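Local atomic coordinates of peptidase M28 (Shewanella amazonensis SB2B, PDB entry 3IIB), a protein that probably acts as a zinc-dependent dipeptidase or carboxypeptidase of peptidase family M28, binding two zinc ions. Residues E11-K16 and V422-A427; H349-N354 and S433-R438; A355-E360 and V364-N369. One frame throughout, in Å; residues are numbered along the deposited sequence. Where two conformers were deposited one is given.

Interaction 1: residues E11-K16 and V422-A427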
loop_
_atom_site.group_PDB
_atom_site.type_symbol
_atom_site.label_atom_id
_atom_site.label_comp_id
_atom_site.label_asym_id
_atom_site.label_seq_id
_atom_site.Cartn_x
_atom_site.Cartn_y
_atom_site.Cartn_z
ATOM N N GLU A 11 -15.254 -35.444 -5.376
ATOM C CA GLU A 11 -15.362 -34.712 -6.634
ATOM C C GLU A 11 -16.550 -33.734 -6.631
ATOM O O GLU A 11 -16.420 -32.586 -7.054
ATOM C CB GLU A 11 -15.432 -35.692 -7.800
ATOM C CG GLU A 11 -14.090 -36.325 -7.979
ATOM C CD GLU A 11 -14.073 -37.500 -8.904
ATOM O OE1 GLU A 11 -15.154 -37.979 -9.310
ATOM O OE2 GLU A 11 -12.944 -37.941 -9.204
ATOM N N GLN A 12 -17.696 -34.183 -6.105
ATOM C CA GLN A 12 -18.896 -33.366 -6.034
ATOM C C GLN A 12 -18.776 -32.232 -5.034
ATOM O O GLN A 12 -19.264 -31.124 -5.315
ATOM C CB GLN A 12 -20.116 -34.210 -5.740
ATOM C CG GLN A 12 -20.451 -35.023 -6.951
ATOM C CD GLN A 12 -21.313 -36.245 -6.719
ATOM O OE1 GLN A 12 -21.764 -36.521 -5.597
ATOM N NE2 GLN A 12 -21.592 -36.977 -7.819
ATOM N N LEU A 13 -18.105 -32.485 -3.908
ATOM C CA LEU A 13 -17.804 -31.413 -2.956
ATOM C C LEU A 13 -16.990 -30.309 -3.608
ATOM O O LEU A 13 -17.249 -29.109 -3.402
ATOM C CB LEU A 13 -17.100 -31.953 -1.705
ATOM C CG LEU A 13 -17.984 -32.819 -0.790
ATOM C CD1 LEU A 13 -17.101 -33.639 0.210
ATOM C CD2 LEU A 13 -19.023 -31.920 -0.056
ATOM N N ALA A 14 -16.008 -30.691 -4.416
ATOM C CA ALA A 14 -15.219 -29.686 -5.114
ATOM C C ALA A 14 -16.053 -28.898 -6.092
ATOM O O ALA A 14 -15.828 -27.716 -6.246
ATOM C CB ALA A 14 -14.077 -30.304 -5.803
ATOM N N GLN A 15 -16.972 -29.576 -6.787
ATOM C CA GLN A 15 -17.929 -28.878 -7.669
ATOM C C GLN A 15 -18.697 -27.820 -6.883
ATOM O O GLN A 15 -18.846 -26.659 -7.346
ATOM C CB GLN A 15 -18.952 -29.825 -8.330
ATOM C CG GLN A 15 -18.389 -30.846 -9.324
ATOM C CD GLN A 15 -19.291 -32.074 -9.479
ATOM O OE1 GLN A 15 -20.483 -32.042 -9.156
ATOM N NE2 GLN A 15 -18.687 -33.201 -9.916
ATOM N N LYS A 16 -19.240 -28.211 -5.741
ATOM C CA LYS A 16 -19.992 -27.260 -4.910
ATOM C C LYS A 16 -19.155 -26.055 -4.525
ATOM O O LYS A 16 -19.657 -24.930 -4.535
ATOM C CB LYS A 16 -20.488 -27.917 -3.607
ATOM C CG LYS A 16 -21.400 -29.129 -3.802
ATOM C CD LYS A 16 -22.590 -28.853 -4.748
ATOM C CE LYS A 16 -23.580 -30.056 -4.720
ATOM N NZ LYS A 16 -22.945 -31.319 -5.185
ATOM N N VAL A 422 -10.634 -28.138 -1.781
ATOM C CA VAL A 422 -9.621 -29.104 -1.314
ATOM C C VAL A 422 -9.851 -29.500 0.161
ATOM O O VAL A 422 -9.709 -30.673 0.518
ATOM C CB VAL A 422 -8.212 -28.555 -1.481
ATOM C CG1 VAL A 422 -7.219 -29.602 -0.968
ATOM C CG2 VAL A 422 -7.950 -28.272 -2.966
ATOM N N TYR A 423 -10.229 -28.546 1.026
ATOM C CA TYR A 423 -10.520 -28.897 2.417
ATOM C C TYR A 423 -11.753 -29.777 2.520
ATOM O O TYR A 423 -11.810 -30.664 3.366
ATOM C CB TYR A 423 -10.656 -27.680 3.345
ATOM C CG TYR A 423 -9.343 -27.353 4.021
ATOM C CD1 TYR A 423 -8.363 -26.601 3.380
ATOM C CD2 TYR A 423 -9.047 -27.843 5.290
ATOM C CE1 TYR A 423 -7.166 -26.309 4.003
ATOM C CE2 TYR A 423 -7.847 -27.574 5.912
ATOM C CZ TYR A 423 -6.894 -26.836 5.268
ATOM O OH TYR A 423 -5.689 -26.572 5.912
ATOM N N ALA A 424 -12.742 -29.525 1.666
ATOM C CA ALA A 424 -13.948 -30.343 1.670
ATOM C C ALA A 424 -13.588 -31.784 1.287
ATOM O O ALA A 424 -14.047 -32.742 1.937
ATOM C CB ALA A 424 -15.010 -29.756 0.776
ATOM N N GLN A 425 -12.767 -31.948 0.255
ATOM C CA GLN A 425 -12.284 -33.255 -0.137
ATOM C C GLN A 425 -11.488 -33.897 1.015
ATOM O O GLN A 425 -11.679 -35.066 1.356
ATOM C CB GLN A 425 -11.385 -33.193 -1.379
ATOM C CG GLN A 425 -12.123 -32.752 -2.636
ATOM C CD GLN A 425 -11.343 -32.924 -3.916
ATOM O OE1 GLN A 425 -10.120 -32.878 -3.898
ATOM N NE2 GLN A 425 -12.047 -33.159 -5.028
ATOM N N PHE A 426 -10.537 -33.138 1.567
ATOM C CA PHE A 426 -9.729 -33.647 2.669
ATOM C C PHE A 426 -10.598 -34.106 3.836
ATOM O O PHE A 426 -10.396 -35.212 4.372
ATOM C CB PHE A 426 -8.736 -32.567 3.136
ATOM C CG PHE A 426 -7.901 -32.968 4.320
ATOM C CD1 PHE A 426 -6.751 -33.713 4.144
ATOM C CD2 PHE A 426 -8.223 -32.548 5.608
ATOM C CE1 PHE A 426 -5.955 -34.051 5.224
ATOM C CE2 PHE A 426 -7.437 -32.916 6.688
ATOM C CZ PHE A 426 -6.313 -33.661 6.500
ATOM N N ALA A 427 -11.493 -33.251 4.299
ATOM C CA ALA A 427 -12.288 -33.575 5.473
ATOM C C ALA A 427 -13.196 -34.771 5.157
ATOM O O ALA A 427 -13.297 -35.670 5.961
ATOM C CB ALA A 427 -13.094 -32.385 5.980
#
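Leu13 and Ala14 meet Ala424 and Gln425 across two helices that run nearly antiparallel, the axes of the short segments approaching to 8.2 Å with 153° between their directions. The alpha carbons come nearest at Leu13 CA and Ala424 CA, 6.1 Å apart, a spacing allowed by the small methyl of Ala424 at the interface. That methyl meets the base of the leucine rather than its branches: Leu13 CB and Ala424 CB are 3.9 Å apart. Farther out, the leucine places one branch against the partner's backbone, with Leu13 CD1 3.6 Å from Ala424 O in a plain van der Waals contact. The other principal side chain is Gln425, whose CB points along the interface instead of across it. Its CG lies beside the backbone N (chi1 -66°) and the chain then runs extended, which carries the amide to the first helix. There Gln425 NE2 rests 3.6 Å from Ala14 CB, a methyl beside a polar nitrogen. The same NE2 donates a hydrogen bond to Ala10 O, one residue before the segment, so one N-H of the buried amide is taken up by the backbone of the helix it packs against. No hydrogen bond joins the two segments themselves. Glu11 contributes at the margin, its carboxylate turned back along its own helix to Gln7. On the inner side of helix 413-432, Tyr423 and Phe426 pack on strand 387-392, and Tyr423 also touches helix 267-285. Joining an N-terminal helix to one about 400 residues later, the pair adds helix 3-19 outside a helix that packs on sheet strands, an arrangement consistent with the alpha/beta fold of M28 peptidases.

Interaction 2: residues H349-N354 and S433-R438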
loop_
_atom_site.group_PDB
_atom_site.type_symbol
_atom_site.label_atom_id
_atom_site.label_comp_id
_atom_site.label_asym_id
_atom_site.label_seq_id
_atom_site.Cartn_x
_atom_site.Cartn_y
_atom_site.Cartn_z
ATOM N N HIS A 349 1.417 -43.652 4.590
ATOM C CA HIS A 349 1.794 -42.546 3.703
ATOM C C HIS A 349 1.313 -42.757 2.269
ATOM O O HIS A 349 0.647 -41.895 1.714
ATOM C CB HIS A 349 3.294 -42.342 3.709
ATOM C CG HIS A 349 3.759 -41.144 2.941
ATOM N ND1 HIS A 349 4.994 -41.098 2.332
ATOM C CD2 HIS A 349 3.195 -39.927 2.736
ATOM C CE1 HIS A 349 5.159 -39.918 1.765
ATOM N NE2 HIS A 349 4.080 -39.190 1.992
ATOM N N SER A 350 1.684 -43.865 1.636
ATOM C CA SER A 350 1.250 -44.075 0.269
ATOM C C SER A 350 -0.292 -44.169 0.208
ATOM O O SER A 350 -0.887 -43.614 -0.689
ATOM C CB SER A 350 1.935 -45.280 -0.337
ATOM O OG SER A 350 3.327 -45.047 -0.425
ATOM N N PRO A 351 -0.933 -44.840 1.191
ATOM C CA PRO A 351 -2.425 -44.857 1.162
ATOM C C PRO A 351 -3.086 -43.507 1.204
ATOM O O PRO A 351 -4.010 -43.287 0.437
ATOM C CB PRO A 351 -2.806 -45.710 2.400
ATOM C CG PRO A 351 -1.731 -46.702 2.432
ATOM C CD PRO A 351 -0.432 -45.945 2.019
ATOM N N VAL A 352 -2.594 -42.565 2.021
ATOM C CA VAL A 352 -3.218 -41.222 2.081
ATOM C C VAL A 352 -2.903 -40.363 0.859
ATOM O O VAL A 352 -3.748 -39.637 0.369
ATOM C CB VAL A 352 -2.943 -40.468 3.419
ATOM C CG1 VAL A 352 -3.557 -41.263 4.599
ATOM C CG2 VAL A 352 -1.430 -40.201 3.632
ATOM N N ILE A 353 -1.692 -40.496 0.306
ATOM C CA ILE A 353 -1.365 -39.846 -0.962
ATOM C C ILE A 353 -2.377 -40.310 -2.007
ATOM O O ILE A 353 -2.968 -39.484 -2.712
ATOM C CB ILE A 353 0.048 -40.211 -1.424
ATOM C CG1 ILE A 353 1.120 -39.500 -0.569
ATOM C CG2 ILE A 353 0.219 -39.924 -2.936
ATOM C CD1 ILE A 353 2.497 -40.144 -0.796
ATOM N N ASN A 354 -2.575 -41.623 -2.095
ATOM C CA ASN A 354 -3.516 -42.199 -3.077
ATOM C C ASN A 354 -4.950 -41.674 -2.847
ATOM O O ASN A 354 -5.639 -41.278 -3.805
ATOM C CB ASN A 354 -3.421 -43.733 -3.009
ATOM C CG ASN A 354 -4.282 -44.461 -4.070
ATOM O OD1 ASN A 354 -4.218 -44.165 -5.257
ATOM N ND2 ASN A 354 -5.066 -45.427 -3.618
ATOM N N SER A 433 -12.054 -42.520 5.805
ATOM C CA SER A 433 -10.918 -43.378 5.481
ATOM C C SER A 433 -10.798 -44.542 6.431
ATOM O O SER A 433 -11.060 -44.421 7.626
ATOM C CB SER A 433 -9.624 -42.589 5.562
ATOM O OG SER A 433 -8.494 -43.376 5.151
ATOM N N LYS A 434 -10.402 -45.676 5.886
ATOM C CA LYS A 434 -10.055 -46.835 6.718
ATOM C C LYS A 434 -8.582 -46.999 7.056
ATOM O O LYS A 434 -8.223 -47.989 7.697
ATOM C CB LYS A 434 -10.560 -48.099 6.010
ATOM C CG LYS A 434 -12.042 -48.083 5.744
ATOM C CD LYS A 434 -12.820 -47.983 7.016
ATOM N N VAL A 435 -7.733 -46.073 6.603
ATOM C CA VAL A 435 -6.304 -46.177 6.817
ATOM C C VAL A 435 -5.982 -45.956 8.290
ATOM O O VAL A 435 -6.449 -44.998 8.916
ATOM C CB VAL A 435 -5.512 -45.161 5.931
ATOM C CG1 VAL A 435 -3.995 -45.368 6.076
ATOM C CG2 VAL A 435 -5.978 -45.296 4.434
ATOM N N GLU A 436 -5.106 -46.810 8.809
ATOM C CA GLU A 436 -4.567 -46.621 10.140
ATOM C C GLU A 436 -3.436 -45.623 10.070
ATOM O O GLU A 436 -2.429 -45.882 9.436
ATOM C CB GLU A 436 -4.114 -47.963 10.753
ATOM C CG GLU A 436 -3.418 -47.788 12.073
ATOM C CD GLU A 436 -4.312 -47.092 13.081
ATOM O OE1 GLU A 436 -5.367 -47.661 13.402
ATOM O OE2 GLU A 436 -3.941 -45.986 13.540
ATOM N N LEU A 437 -3.587 -44.485 10.739
ATOM C CA LEU A 437 -2.613 -43.401 10.641
ATOM C C LEU A 437 -1.518 -43.397 11.727
ATOM O O LEU A 437 -0.546 -42.643 11.639
ATOM C CB LEU A 437 -3.320 -42.038 10.600
ATOM C CG LEU A 437 -4.360 -41.793 9.499
ATOM C CD1 LEU A 437 -4.808 -40.315 9.620
ATOM C CD2 LEU A 437 -3.768 -42.133 8.093
ATOM N N ARG A 438 -1.664 -44.255 12.720
ATOM C CA ARG A 438 -0.780 -44.282 13.857
ATOM C C ARG A 438 -0.030 -45.640 13.869
ATOM O O ARG A 438 -0.479 -46.632 13.259
ATOM C CB ARG A 438 -1.608 -44.087 15.127
ATOM C CG ARG A 438 -2.273 -42.742 15.235
ATOM C CD ARG A 438 -3.045 -42.664 16.491
ATOM N NE ARG A 438 -3.750 -41.385 16.598
ATOM C CZ ARG A 438 -3.761 -40.616 17.682
ATOM N NH1 ARG A 438 -3.137 -41.005 18.777
ATOM N NH2 ARG A 438 -4.382 -39.452 17.666
#
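The contact of Pro351 and Val352 with Val435 and Leu437 belongs to the tail that follows helix 413-432, an irregular stretch that leaves the helix, turns, and lies along helix 346-355. The turn is closed by Ser433 OG, which accepts a hydrogen bond from Val435 N at 3.2 Å in an ST turn, consistent with holding the backbone where Val435 approaches the helix. Val435 meets the proline with both branches. With CG1 anti to the backbone N (chi1 -175°) and CG2 beside it, both methyls are turned to the proline and rest on the same carbon: Pro351 CB is 3.8 Å from Val435 CG2 and 3.9 Å from Val435 CG1. Pro351 has no N-H to offer the preceding turn, and the helix is kinked at this point, while its CB offers the tail an apolar point of contact. One residue on, Val352 turns CG1 to the same tail. This methyl is 3.6 Å from Leu437 CD2, the two side chains meeting at a slant, and stands at a looser 4.4 Å from Val435 CG1. Val352 also packs on Trp342, and Leu437 on Tyr325 and Ile326, which links the patch to strands 337-343 and 324-329. The tail has polar anchors outside this patch: Leu437 bonds through its backbone to Ala345, just ahead of helix 346-355, Val435 O accepts from Tyr325 OH, and Arg438 NH2 donates to His324 O. Within the tail, Arg438 N donates to Glu436 OE2 at 3.0 Å through the anti lone pair of that oxygen. The chemistry therefore divides the work: polar bonds tie the tail to its surroundings, whereas the proline ring carbon and the methyls of Val352, Val435 and Leu437 meet by van der Waals contact, without directional bonds between the segments.

Interaction 3: residues A355-E360 and V364-N369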
loop_
_atom_site.group_PDB
_atom_site.type_symbol
_atom_site.label_atom_id
_atom_site.label_comp_id
_atom_site.label_asym_id
_atom_site.label_seq_id
_atom_site.Cartn_x
_atom_site.Cartn_y
_atom_site.Cartn_z
ATOM N N ALA A 355 -5.387 -41.673 -1.590
ATOM C CA ALA A 355 -6.723 -41.180 -1.252
ATOM C C ALA A 355 -6.894 -39.767 -1.738
ATOM O O ALA A 355 -7.997 -39.385 -2.158
ATOM C CB ALA A 355 -6.994 -41.228 0.265
HETATM N N MSE A 356 -5.852 -38.935 -1.622
HETATM C CA MSE A 356 -6.027 -37.534 -1.985
HETATM C C MSE A 356 -5.686 -37.245 -3.434
HETATM O O MSE A 356 -5.611 -36.095 -3.821
HETATM C CB MSE A 356 -5.260 -36.626 -1.046
HETATM C CG MSE A 356 -5.838 -36.649 0.384
HETATM SE SE MSE A 356 -7.685 -36.142 0.439
HETATM C CE MSE A 356 -7.718 -34.580 -0.508
ATOM N N LYS A 357 -5.481 -38.282 -4.246
ATOM C CA LYS A 357 -5.258 -38.030 -5.666
ATOM C C LYS A 357 -6.528 -37.473 -6.288
ATOM O O LYS A 357 -6.484 -36.935 -7.370
ATOM C CB LYS A 357 -4.726 -39.263 -6.377
ATOM C CG LYS A 357 -3.209 -39.382 -6.170
ATOM C CD LYS A 357 -2.612 -40.644 -6.778
ATOM C CE LYS A 357 -1.108 -40.727 -6.519
ATOM N NZ LYS A 357 -0.445 -39.394 -6.457
ATOM N N VAL A 358 -7.646 -37.557 -5.560
ATOM C CA VAL A 358 -8.865 -36.909 -5.982
ATOM C C VAL A 358 -8.689 -35.381 -6.198
ATOM O O VAL A 358 -9.433 -34.783 -6.993
ATOM C CB VAL A 358 -10.034 -37.209 -5.019
ATOM C CG1 VAL A 358 -9.838 -36.580 -3.630
ATOM C CG2 VAL A 358 -11.322 -36.751 -5.629
ATOM N N ALA A 359 -7.721 -34.772 -5.500
ATOM C CA ALA A 359 -7.445 -33.331 -5.595
ATOM C C ALA A 359 -6.446 -32.965 -6.696
ATOM O O ALA A 359 -6.234 -31.784 -6.952
ATOM C CB ALA A 359 -6.952 -32.759 -4.228
ATOM N N GLU A 360 -5.829 -33.954 -7.337
ATOM C CA GLU A 360 -4.915 -33.676 -8.449
ATOM C C GLU A 360 -5.514 -32.738 -9.487
ATOM O O GLU A 360 -4.856 -31.782 -9.872
ATOM C CB GLU A 360 -4.386 -34.989 -9.088
ATOM C CG GLU A 360 -3.297 -35.647 -8.245
ATOM C CD GLU A 360 -2.568 -36.781 -8.978
ATOM O OE1 GLU A 360 -3.177 -37.388 -9.868
ATOM O OE2 GLU A 360 -1.386 -37.048 -8.653
ATOM N N VAL A 364 -3.438 -30.212 -6.899
ATOM C CA VAL A 364 -2.798 -30.635 -5.651
ATOM C C VAL A 364 -1.953 -31.892 -5.837
ATOM O O VAL A 364 -2.487 -32.965 -6.194
ATOM C CB VAL A 364 -3.850 -30.868 -4.514
ATOM C CG1 VAL A 364 -3.125 -31.292 -3.193
ATOM C CG2 VAL A 364 -4.694 -29.622 -4.321
ATOM N N ALA A 365 -0.643 -31.738 -5.596
ATOM C CA ALA A 365 0.360 -32.798 -5.808
ATOM C C ALA A 365 0.534 -33.630 -4.551
ATOM O O ALA A 365 0.228 -33.178 -3.441
ATOM C CB ALA A 365 1.757 -32.175 -6.237
ATOM N N ALA A 366 1.012 -34.848 -4.750
ATOM C CA ALA A 366 1.448 -35.730 -3.668
ATOM C C ALA A 366 2.586 -35.081 -2.886
ATOM O O ALA A 366 3.461 -34.397 -3.448
ATOM C CB ALA A 366 1.859 -37.103 -4.206
ATOM N N GLY A 367 2.578 -35.314 -1.590
ATOM C CA GLY A 367 3.590 -34.776 -0.705
ATOM C C GLY A 367 4.315 -35.758 0.167
ATOM O O GLY A 367 4.173 -36.989 0.060
ATOM N N ASN A 368 5.124 -35.180 1.036
ATOM C CA ASN A 368 6.010 -35.934 1.902
ATOM C C ASN A 368 5.316 -36.391 3.183
ATOM O O ASN A 368 4.093 -36.246 3.323
ATOM C CB ASN A 368 7.303 -35.142 2.194
ATOM C CG ASN A 368 7.067 -33.879 2.974
ATOM O OD1 ASN A 368 6.363 -33.851 3.969
ATOM N ND2 ASN A 368 7.673 -32.789 2.510
ATOM N N ASN A 369 6.088 -36.983 4.095
ATOM C CA ASN A 369 5.540 -37.493 5.379
ATOM C C ASN A 369 6.245 -36.871 6.573
ATOM O O ASN A 369 6.481 -37.521 7.591
ATOM C CB ASN A 369 5.586 -39.026 5.450
ATOM C CG ASN A 369 4.629 -39.595 6.475
ATOM O OD1 ASN A 369 3.699 -38.909 6.932
ATOM N ND2 ASN A 369 4.871 -40.852 6.884
HETATM O O HOH W 1 -3.077 -35.171 -4.785
HETATM O O HOH W 2 1.056 -35.642 -7.453
#
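Met356, a selenomethionine in this crystal and the first residue to leave helical geometry, engages Val364 through its carbonyl alone: a water donates to Met356 O at 2.9 Å and to Val364 O at 2.7 Å. Lys357 begins a short 3-10 segment. In the conformer given, the terminal bend of its chain brings Lys357 NZ 3.3 Å from Glu360 OE2, a salt bridge with a weak hydrogen bond; the lysine was modelled in two conformers, which leaves this contact doubtful. Two residues on, Ala359 makes the direct bond: Val364 N donates to Ala359 O at 3.2 Å with an N-H...O angle of 155°, the donor sitting 41° out of the carbonyl plane. The Ala359 methyl lies against the valine too, its CB 3.6 Å from Val364 CB and 3.9 Å from Val364 CG2. In that valine CG1 is anti to the backbone N (chi1 -179°), which leaves CG2 as the branch beside the alanine. Val364 also packs on Ile337 and Ile340 of strand 337-343 and on Val422 of helix 413-432. Glu360 closes the walk, presenting CA to Val364 O at 3.4 Å in a CA-H...O contact, with CG alongside the same oxygen. Farther out, Glu360 OE2 accepts from a second water, which takes the N-H of Ala366. The tight return from 3-10 turn to strand is thus closed by a single direct hydrogen bond and extended by two waters, one donating to a carbonyl on each segment and the other relaying a carboxylate to a backbone N-H.

How the interactions relate
Interaction 3 lies between the other two and touches both. Its centre lies 13 Å from that of interaction 1, where Val422 CG2 meets Val364 CG2 at 3.8 Å and Glu11 CG meets Val358 CG2 at 3.7 Å. Toward interaction 2, with centres 11 Å apart, His349 NE2 probably hydrogen-bonds Gly367 O at 2.9 Å, and Ile353 packs on Ala366. Interactions 1 and 2 do not touch, their nearest atoms being about 7 Å apart, but helix 413-432 runs straight into the tail of interaction 2. All three lie away from the two zinc ions held by His257, Asp269, Glu304, Asp331 and His402.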